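Local coordinates for protein glucokinase (Leishmania braziliensis MHOM/BR/75/M2904, PDB 6EDI) that probably phosphorylates D-glucose with ATP, as glucokinases of the actin-like ATPase clan do, and is seen here as a dimer in the open conformation, at residues S239-A244 against T334-M339; P273-A278 against Y327-G332; A377-R380 against F384-R387. One frame throughout, in Å; residues are numbered along the deposited sequence.

Interaction 1 (S239-A244 against T334-M339)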
loop_
_atom_site.group_PDB
_atom_site.type_symbol
_atom_site.label_atom_id
_atom_site.label_comp_id
_atom_site.label_asym_id
_atom_site.label_seq_id
_atom_site.Cartn_x
_atom_site.Cartn_y
_atom_site.Cartn_z
ATOM N N SER A 239 -10.376 2.940 10.599
ATOM C CA SER A 239 -10.912 3.206 11.937
ATOM C C SER A 239 -9.870 3.816 12.869
ATOM O O SER A 239 -8.697 3.454 12.809
ATOM C CB SER A 239 -11.432 1.919 12.567
ATOM O OG SER A 239 -12.355 1.284 11.726
ATOM N N MET A 240 -10.289 4.740 13.737
ATOM C CA MET A 240 -9.385 5.241 14.772
ATOM C C MET A 240 -8.885 4.104 15.668
ATOM O O MET A 240 -9.584 3.116 15.883
ATOM C CB MET A 240 -10.048 6.334 15.618
ATOM C CG MET A 240 -10.282 7.614 14.849
ATOM S SD MET A 240 -10.932 8.935 15.879
ATOM C CE MET A 240 -9.461 9.394 16.798
ATOM N N SER A 241 -7.664 4.259 16.168
ATOM C CA SER A 241 -7.008 3.255 16.984
ATOM C C SER A 241 -7.645 3.177 18.364
ATOM O O SER A 241 -8.204 4.152 18.866
ATOM C CB SER A 241 -5.522 3.582 17.127
ATOM O OG SER A 241 -4.854 3.473 15.883
ATOM N N TRP A 242 -7.569 2.005 18.979
ATOM C CA TRP A 242 -8.063 1.863 20.330
ATOM C C TRP A 242 -7.267 2.750 21.292
ATOM O O TRP A 242 -6.088 3.033 21.074
ATOM C CB TRP A 242 -8.014 0.384 20.758
ATOM C CG TRP A 242 -8.622 0.153 22.091
ATOM C CD1 TRP A 242 -9.921 -0.176 22.370
ATOM C CD2 TRP A 242 -7.946 0.234 23.341
ATOM N NE1 TRP A 242 -10.089 -0.298 23.736
ATOM C CE2 TRP A 242 -8.885 -0.054 24.351
ATOM C CE3 TRP A 242 -6.625 0.523 23.707
ATOM C CZ2 TRP A 242 -8.545 -0.063 25.697
ATOM C CZ3 TRP A 242 -6.292 0.516 25.043
ATOM C CH2 TRP A 242 -7.249 0.231 26.024
ATOM N N CYS A 243 -7.933 3.209 22.350
ATOM C CA CYS A 243 -7.266 3.970 23.401
ATOM C C CYS A 243 -8.160 3.969 24.632
ATOM O O CYS A 243 -9.279 3.455 24.588
ATOM C CB CYS A 243 -6.970 5.399 22.950
ATOM S SG CYS A 243 -8.392 6.258 22.227
ATOM N N ALA A 244 -7.651 4.528 25.724
ATOM C CA ALA A 244 -8.367 4.523 26.993
ATOM C C ALA A 244 -8.546 5.930 27.514
ATOM O O ALA A 244 -8.059 6.897 26.911
ATOM C CB ALA A 244 -7.618 3.690 28.019
ATOM N N THR A 334 -1.077 9.089 10.945
ATOM C CA THR A 334 0.244 8.828 10.362
ATOM C C THR A 334 1.076 7.842 11.172
ATOM O O THR A 334 1.989 7.224 10.643
ATOM C CB THR A 334 1.078 10.099 10.148
ATOM O OG1 THR A 334 1.433 10.671 11.416
ATOM C CG2 THR A 334 0.316 11.115 9.308
ATOM N N ALA A 335 0.801 7.692 12.461
ATOM C CA ALA A 335 1.544 6.674 13.204
ATOM C C ALA A 335 1.194 5.304 12.637
ATOM O O ALA A 335 2.068 4.434 12.459
ATOM C CB ALA A 335 1.219 6.746 14.696
ATOM N N GLU A 336 -0.092 5.107 12.354
ATOM C CA GLU A 336 -0.541 3.871 11.705
ATOM C C GLU A 336 0.019 3.688 10.286
ATOM O O GLU A 336 0.455 2.596 9.924
ATOM C CB GLU A 336 -2.076 3.778 11.683
ATOM C CG GLU A 336 -2.757 3.746 13.060
ATOM C CD GLU A 336 -2.088 2.827 14.079
ATOM O OE1 GLU A 336 -1.523 1.767 13.718
ATOM O OE2 GLU A 336 -2.144 3.164 15.277
ATOM N N THR A 337 0.012 4.740 9.475
ATOM C CA THR A 337 0.482 4.592 8.093
ATOM C C THR A 337 1.994 4.399 8.050
ATOM O O THR A 337 2.510 3.638 7.221
ATOM C CB THR A 337 0.037 5.773 7.189
ATOM O OG1 THR A 337 0.627 6.999 7.646
ATOM C CG2 THR A 337 -1.488 5.902 7.213
ATOM N N THR A 338 2.692 5.061 8.976
ATOM C CA THR A 338 4.141 4.979 9.070
ATOM C C THR A 338 4.532 3.567 9.468
ATOM O O THR A 338 5.474 2.982 8.911
ATOM C CB THR A 338 4.693 5.989 10.085
ATOM O OG1 THR A 338 4.373 7.324 9.645
ATOM C CG2 THR A 338 6.193 5.851 10.250
ATOM N N MET A 339 3.823 2.997 10.436
ATOM C CA MET A 339 4.093 1.602 10.764
ATOM C C MET A 339 3.770 0.647 9.599
ATOM O O MET A 339 4.564 -0.223 9.288
ATOM C CB MET A 339 3.346 1.185 12.041
ATOM C CG MET A 339 3.671 -0.250 12.480
ATOM S SD MET A 339 5.389 -0.460 12.964
ATOM C CE MET A 339 5.907 -1.716 11.806
#
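Ser241 and Glu336 join an extended loop to a long helix at the dimer interface of this actin-clan kinase. Residues 239-242 have backbone angles of the polyproline II type. This loop connects strand 227-233 to helix 245-259. Residues 334-339 are part of helix 317-341. The contact is small and rests on one hydrogen bond.

The Glu336 side chain can be followed outward. CB points toward the loop. CG lies beside the backbone N and anti to the carbonyl carbon (chi1 -62°), and it sits 3.5 Å from Ser241 OG. A bend at chi2 then brings the carboxylate up to the hydroxyl, with CD 3.4 Å from Ser241 OG. At the tip, Ser241 OG donates to Glu336 OE2 at 2.8 Å. The donor does not lie in the carboxylate plane but well above it, 54° out. The other oxygen, OE1, is hydrogen-bonded to His376 NE2.

OE2 has a second partner as well. Ser239 OG of the second subunit hydrogen-bonds to it, so hydroxyls from both chains meet at this one oxygen. The same bond is made by Ser239 of this chain to Glu336 of the second subunit. Together with the histidine, these bonds would probably stabilise the carboxylate as an anion. Trp242 adds another link across the dimer, from NE1 to Ser248 OG of the second subunit.

Behind Glu336, the far side of the helix has its own bonding. Thr338 OG1 turns back to Thr334 O at 2.6 Å. Thr338 N reaches Thr334 O at 2.8 Å, and these two donors come from opposite faces of the carbonyl plane.

Interaction 2 (P273-A278 against Y327-G332)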
loop_
_atom_site.group_PDB
_atom_site.type_symbol
_atom_site.label_atom_id
_atom_site.label_comp_id
_atom_site.label_asym_id
_atom_site.label_seq_id
_atom_site.Cartn_x
_atom_site.Cartn_y
_atom_site.Cartn_z
ATOM N N PRO A 273 -15.046 5.682 14.788
ATOM C CA PRO A 273 -15.169 6.614 13.662
ATOM C C PRO A 273 -13.893 6.511 12.857
ATOM O O PRO A 273 -12.916 5.988 13.392
ATOM C CB PRO A 273 -15.273 7.978 14.344
ATOM C CG PRO A 273 -14.524 7.822 15.641
ATOM C CD PRO A 273 -14.606 6.347 16.029
ATOM N N ILE A 274 -13.884 6.974 11.615
ATOM C CA ILE A 274 -12.674 6.874 10.809
ATOM C C ILE A 274 -11.713 8.011 11.155
ATOM O O ILE A 274 -12.141 9.061 11.648
ATOM C CB ILE A 274 -12.992 6.811 9.317
ATOM C CG1 ILE A 274 -13.663 8.108 8.828
ATOM C CG2 ILE A 274 -13.932 5.664 9.040
ATOM C CD1 ILE A 274 -14.027 8.064 7.339
ATOM N N TRP A 275 -10.419 7.798 10.925
ATOM C CA TRP A 275 -9.408 8.809 11.244
ATOM C C TRP A 275 -9.717 10.154 10.602
ATOM O O TRP A 275 -9.441 11.205 11.177
ATOM C CB TRP A 275 -8.025 8.360 10.776
ATOM C CG TRP A 275 -7.317 7.459 11.725
ATOM C CD1 TRP A 275 -7.101 6.124 11.572
ATOM C CD2 TRP A 275 -6.709 7.824 12.980
ATOM N NE1 TRP A 275 -6.404 5.633 12.647
ATOM C CE2 TRP A 275 -6.145 6.653 13.525
ATOM C CE3 TRP A 275 -6.586 9.024 13.690
ATOM C CZ2 TRP A 275 -5.465 6.643 14.756
ATOM C CZ3 TRP A 275 -5.908 9.020 14.907
ATOM C CH2 TRP A 275 -5.362 7.831 15.434
ATOM N N GLU A 276 -10.265 10.105 9.392
ATOM C CA GLU A 276 -10.625 11.319 8.656
ATOM C C GLU A 276 -11.530 12.227 9.479
ATOM O O GLU A 276 -11.394 13.453 9.454
ATOM C CB GLU A 276 -11.326 10.940 7.346
ATOM C CG GLU A 276 -12.151 12.059 6.705
ATOM C CD GLU A 276 -12.737 11.641 5.372
ATOM O OE1 GLU A 276 -13.908 11.216 5.345
ATOM O OE2 GLU A 276 -12.021 11.733 4.355
ATOM N N ALA A 277 -12.448 11.615 10.220
ATOM C CA ALA A 277 -13.434 12.371 10.982
ATOM C C ALA A 277 -12.812 13.184 12.122
ATOM O O ALA A 277 -13.411 14.131 12.602
ATOM C CB ALA A 277 -14.528 11.453 11.497
ATOM N N ALA A 278 -11.610 12.812 12.547
ATOM C CA ALA A 278 -10.907 13.542 13.602
ATOM C C ALA A 278 -9.827 14.465 13.067
ATOM O O ALA A 278 -9.086 15.057 13.849
ATOM C CB ALA A 278 -10.287 12.555 14.613
ATOM N N TYR A 327 -4.481 18.185 14.698
ATOM C CA TYR A 327 -3.202 17.699 14.218
ATOM C C TYR A 327 -2.593 16.574 15.056
ATOM O O TYR A 327 -1.816 15.761 14.547
ATOM C CB TYR A 327 -2.242 18.869 14.046
ATOM C CG TYR A 327 -2.666 19.732 12.894
ATOM C CD1 TYR A 327 -2.949 19.166 11.654
ATOM C CD2 TYR A 327 -2.825 21.103 13.045
ATOM C CE1 TYR A 327 -3.350 19.946 10.589
ATOM C CE2 TYR A 327 -3.234 21.891 11.987
ATOM C CZ TYR A 327 -3.491 21.302 10.764
ATOM O OH TYR A 327 -3.889 22.072 9.708
ATOM N N LYS A 328 -2.937 16.513 16.335
ATOM C CA LYS A 328 -2.484 15.389 17.146
ATOM C C LYS A 328 -3.051 14.097 16.565
ATOM O O LYS A 328 -2.354 13.088 16.474
ATOM C CB LYS A 328 -2.892 15.567 18.610
ATOM C CG LYS A 328 -1.943 16.470 19.407
ATOM C CD LYS A 328 -2.119 16.280 20.918
ATOM C CE LYS A 328 -1.258 17.253 21.720
ATOM N NZ LYS A 328 0.120 17.368 21.177
ATOM N N ASN A 329 -4.314 14.151 16.150
ATOM C CA ASN A 329 -4.973 13.005 15.530
ATOM C C ASN A 329 -4.620 12.751 14.062
ATOM O O ASN A 329 -4.568 11.589 13.627
ATOM C CB ASN A 329 -6.480 13.104 15.732
ATOM C CG ASN A 329 -6.881 12.664 17.125
ATOM O OD1 ASN A 329 -6.327 11.695 17.650
ATOM N ND2 ASN A 329 -7.813 13.379 17.740
ATOM N N LEU A 330 -4.376 13.817 13.304
ATOM C CA LEU A 330 -3.802 13.635 11.976
ATOM C C LEU A 330 -2.495 12.843 12.102
ATOM O O LEU A 330 -2.264 11.875 11.375
ATOM C CB LEU A 330 -3.542 14.978 11.296
ATOM C CG LEU A 330 -2.813 14.820 9.953
ATOM C CD1 LEU A 330 -3.760 14.194 8.936
ATOM C CD2 LEU A 330 -2.272 16.157 9.453
ATOM N N ILE A 331 -1.654 13.246 13.047
ATOM C CA ILE A 331 -0.398 12.545 13.283
ATOM C C ILE A 331 -0.651 11.116 13.798
ATOM O O ILE A 331 0.076 10.172 13.436
ATOM C CB ILE A 331 0.536 13.361 14.225
ATOM C CG1 ILE A 331 1.038 14.619 13.509
ATOM C CG2 ILE A 331 1.715 12.520 14.684
ATOM C CD1 ILE A 331 1.906 14.308 12.303
ATOM N N GLY A 332 -1.691 10.951 14.616
ATOM C CA GLY A 332 -2.086 9.619 15.071
ATOM C C GLY A 332 -2.385 8.671 13.914
ATOM O O GLY A 332 -1.992 7.498 13.941
HETATM O O HOH W 1 -9.335 15.485 16.622
#
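The 3-10 turn 275-278 lies alongside helical residues 327-332, and the backbones come closest where Ala278 CA is 6.3 Å from Asn329 CA. No direct hydrogen bond crosses the contact.

Trp275 does most of the touching. Its CG stands beside the backbone N (chi1 -83°), and the six-membered end of the indole reaches the helix. CH2 comes to 3.4 Å from Gly332 C, which lies over one face of the ring, offset toward the rim. Gly332 has no side chain, so the indole can settle directly against the helix backbone. One turn earlier, Asn329 O approaches the ring obliquely, 3.2 Å from Trp275 CZ3.

The long helix 317-341 belongs to the helical region inserted between strands 227-233 and 345-348 of the second six-stranded sheet. The turn leads into helix 281-292 of the same region. Leu333 and Glu336, further along helix 317-341, also touch Trp275, and Arg372 of helix 363-373 packs on it too.

At the other end of the contact, Ala278 CB meets Asn329 CB at 4.0 Å. The Asn329 amide group reaches a bridging water. Asn329 ND2 donates to this water at 2.8 Å, and the water donates in turn to Ala278 O, also at 2.8 Å.

Interaction 3 (A377-R380 against F384-R387)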
loop_
_atom_site.group_PDB
_atom_site.type_symbol
_atom_site.label_atom_id
_atom_site.label_comp_id
_atom_site.label_asym_id
_atom_site.label_seq_id
_atom_site.Cartn_x
_atom_site.Cartn_y
_atom_site.Cartn_z
ATOM N N ALA A 377 2.629 1.713 19.881
ATOM C CA ALA A 377 3.259 0.560 20.540
ATOM C C ALA A 377 4.558 0.142 19.868
ATOM O O ALA A 377 5.463 -0.389 20.518
ATOM C CB ALA A 377 2.302 -0.614 20.582
ATOM N N MET A 378 4.641 0.355 18.562
ATOM C CA MET A 378 5.798 -0.121 17.801
ATOM C C MET A 378 6.942 0.890 17.788
ATOM O O MET A 378 8.075 0.564 17.406
ATOM C CB MET A 378 5.372 -0.477 16.372
ATOM C CG MET A 378 4.318 -1.585 16.315
ATOM S SD MET A 378 4.995 -3.169 16.883
ATOM C CE MET A 378 5.919 -3.669 15.434
ATOM N N GLU A 379 6.648 2.122 18.193
ATOM C CA GLU A 379 7.712 3.083 18.412
ATOM C C GLU A 379 8.227 2.871 19.823
ATOM O O GLU A 379 9.434 2.871 20.068
ATOM C CB GLU A 379 7.213 4.523 18.226
ATOM C CG GLU A 379 8.271 5.575 18.500
ATOM C CD GLU A 379 9.456 5.474 17.562
ATOM O OE1 GLU A 379 9.287 4.946 16.438
ATOM O OE2 GLU A 379 10.560 5.921 17.954
ATOM N N ARG A 380 7.303 2.697 20.763
ATOM C CA ARG A 380 7.696 2.458 22.144
ATOM C C ARG A 380 8.614 1.245 22.246
ATOM O O ARG A 380 9.646 1.284 22.920
ATOM C CB ARG A 380 6.453 2.272 23.023
ATOM C CG ARG A 380 5.592 3.543 23.138
ATOM C CD ARG A 380 4.341 3.297 23.989
ATOM N NE ARG A 380 3.369 4.397 23.991
ATOM C CZ ARG A 380 3.050 5.119 25.068
ATOM N NH1 ARG A 380 3.642 4.874 26.228
ATOM N NH2 ARG A 380 2.147 6.087 24.987
ATOM N N PHE A 384 10.304 2.028 15.288
ATOM C CA PHE A 384 10.037 1.907 13.852
ATOM C C PHE A 384 9.658 3.240 13.224
ATOM O O PHE A 384 10.101 3.571 12.121
ATOM C CB PHE A 384 8.881 0.928 13.599
ATOM C CG PHE A 384 9.289 -0.524 13.565
ATOM C CD1 PHE A 384 10.133 -0.999 12.568
ATOM C CD2 PHE A 384 8.790 -1.421 14.498
ATOM C CE1 PHE A 384 10.496 -2.356 12.524
ATOM C CE2 PHE A 384 9.148 -2.764 14.455
ATOM C CZ PHE A 384 9.992 -3.230 13.474
ATOM N N LEU A 385 8.811 3.988 13.923
ATOM C CA LEU A 385 8.187 5.186 13.347
ATOM C C LEU A 385 9.167 6.364 13.256
ATOM O O LEU A 385 9.085 7.186 12.338
ATOM C CB LEU A 385 6.919 5.558 14.129
ATOM C CG LEU A 385 5.723 4.589 14.069
ATOM C CD1 LEU A 385 5.957 3.263 14.780
ATOM C CD2 LEU A 385 4.496 5.233 14.651
ATOM N N SER A 386 10.107 6.433 14.198
ATOM C CA SER A 386 11.080 7.529 14.224
ATOM C C SER A 386 12.107 7.431 13.092
ATOM O O SER A 386 12.931 8.329 12.916
ATOM C CB SER A 386 11.794 7.566 15.575
ATOM O OG SER A 386 12.390 6.317 15.851
ATOM N N ARG A 387 12.052 6.348 12.321
ATOM C CA ARG A 387 12.925 6.210 11.152
ATOM C C ARG A 387 12.534 7.180 10.050
ATOM O O ARG A 387 13.347 7.507 9.182
ATOM C CB ARG A 387 12.878 4.786 10.604
ATOM C CG ARG A 387 13.308 3.718 11.602
ATOM C CD ARG A 387 13.160 2.343 10.979
ATOM N NE ARG A 387 13.597 1.260 11.864
ATOM C CZ ARG A 387 13.657 -0.014 11.498
ATOM N NH1 ARG A 387 13.320 -0.352 10.262
ATOM N NH2 ARG A 387 14.057 -0.947 12.361
#
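Glu379 OE1 is gripped by two successive backbone N-H groups, those of Leu385 and Ser386. The bond from Ser386 N to Glu379 OE1 is 2.8 Å long with an angle of 146° at the hydrogen, and it comes from above the carboxylate plane. The one from Leu385 N to Glu379 OE1 is shorter, 2.7 Å, but strongly bent and weak. The second oxygen is used differently. Ser386 OG donates to Glu379 OE2 at 2.8 Å, on the syn side and only 16° out of plane. One carboxylate thus holds both the backbone and the side chain of the turn 384-387. Glu379 gets there with CG anti to its own N (chi1 178°) and a bend at chi2.

A weak but straight backbone bond joins Phe384 N to Met378 O at 3.4 Å. Beside it, the Met378 and Phe384 side chains run the same way, and Met378 CE meets Phe384 CE2 obliquely at 3.5 Å. Leu385 CD1 lies 4.1 Å from Met378 CB. Within 384-387, Phe384 CD1 sits over the centre of one face of the Arg387 guanidinium.

Met378 also touches Ser237 of the second subunit. The contact folds the chain back between helix 377-382 and strand 389-393. Leu385 packs on Ala335 and Thr338 of helix 317-341, Met378 and Phe384 on its Met339.

Helix 317-341 connects all three contacts. Interaction 2 uses its earlier turns and interaction 1 its later ones. Interaction 3 packs on those later turns, with Met339 SD 3.4 Å from Met378 CB. Along the chain, interaction 2 is nested inside the loop closed by interaction 1, and their centres are about 9 Å apart. Met240 N lies 2.9 Å from Pro273 O, a probable hydrogen bond, and Ser241 OG lies 3.4 Å from Trp275 CZ2. Interaction 3 follows in series, its centre about 12 Å from that of interaction 1 and about 18 Å from that of interaction 2. Interactions 1 and 3 touch the second subunit, and interaction 2 reaches it through Ile274.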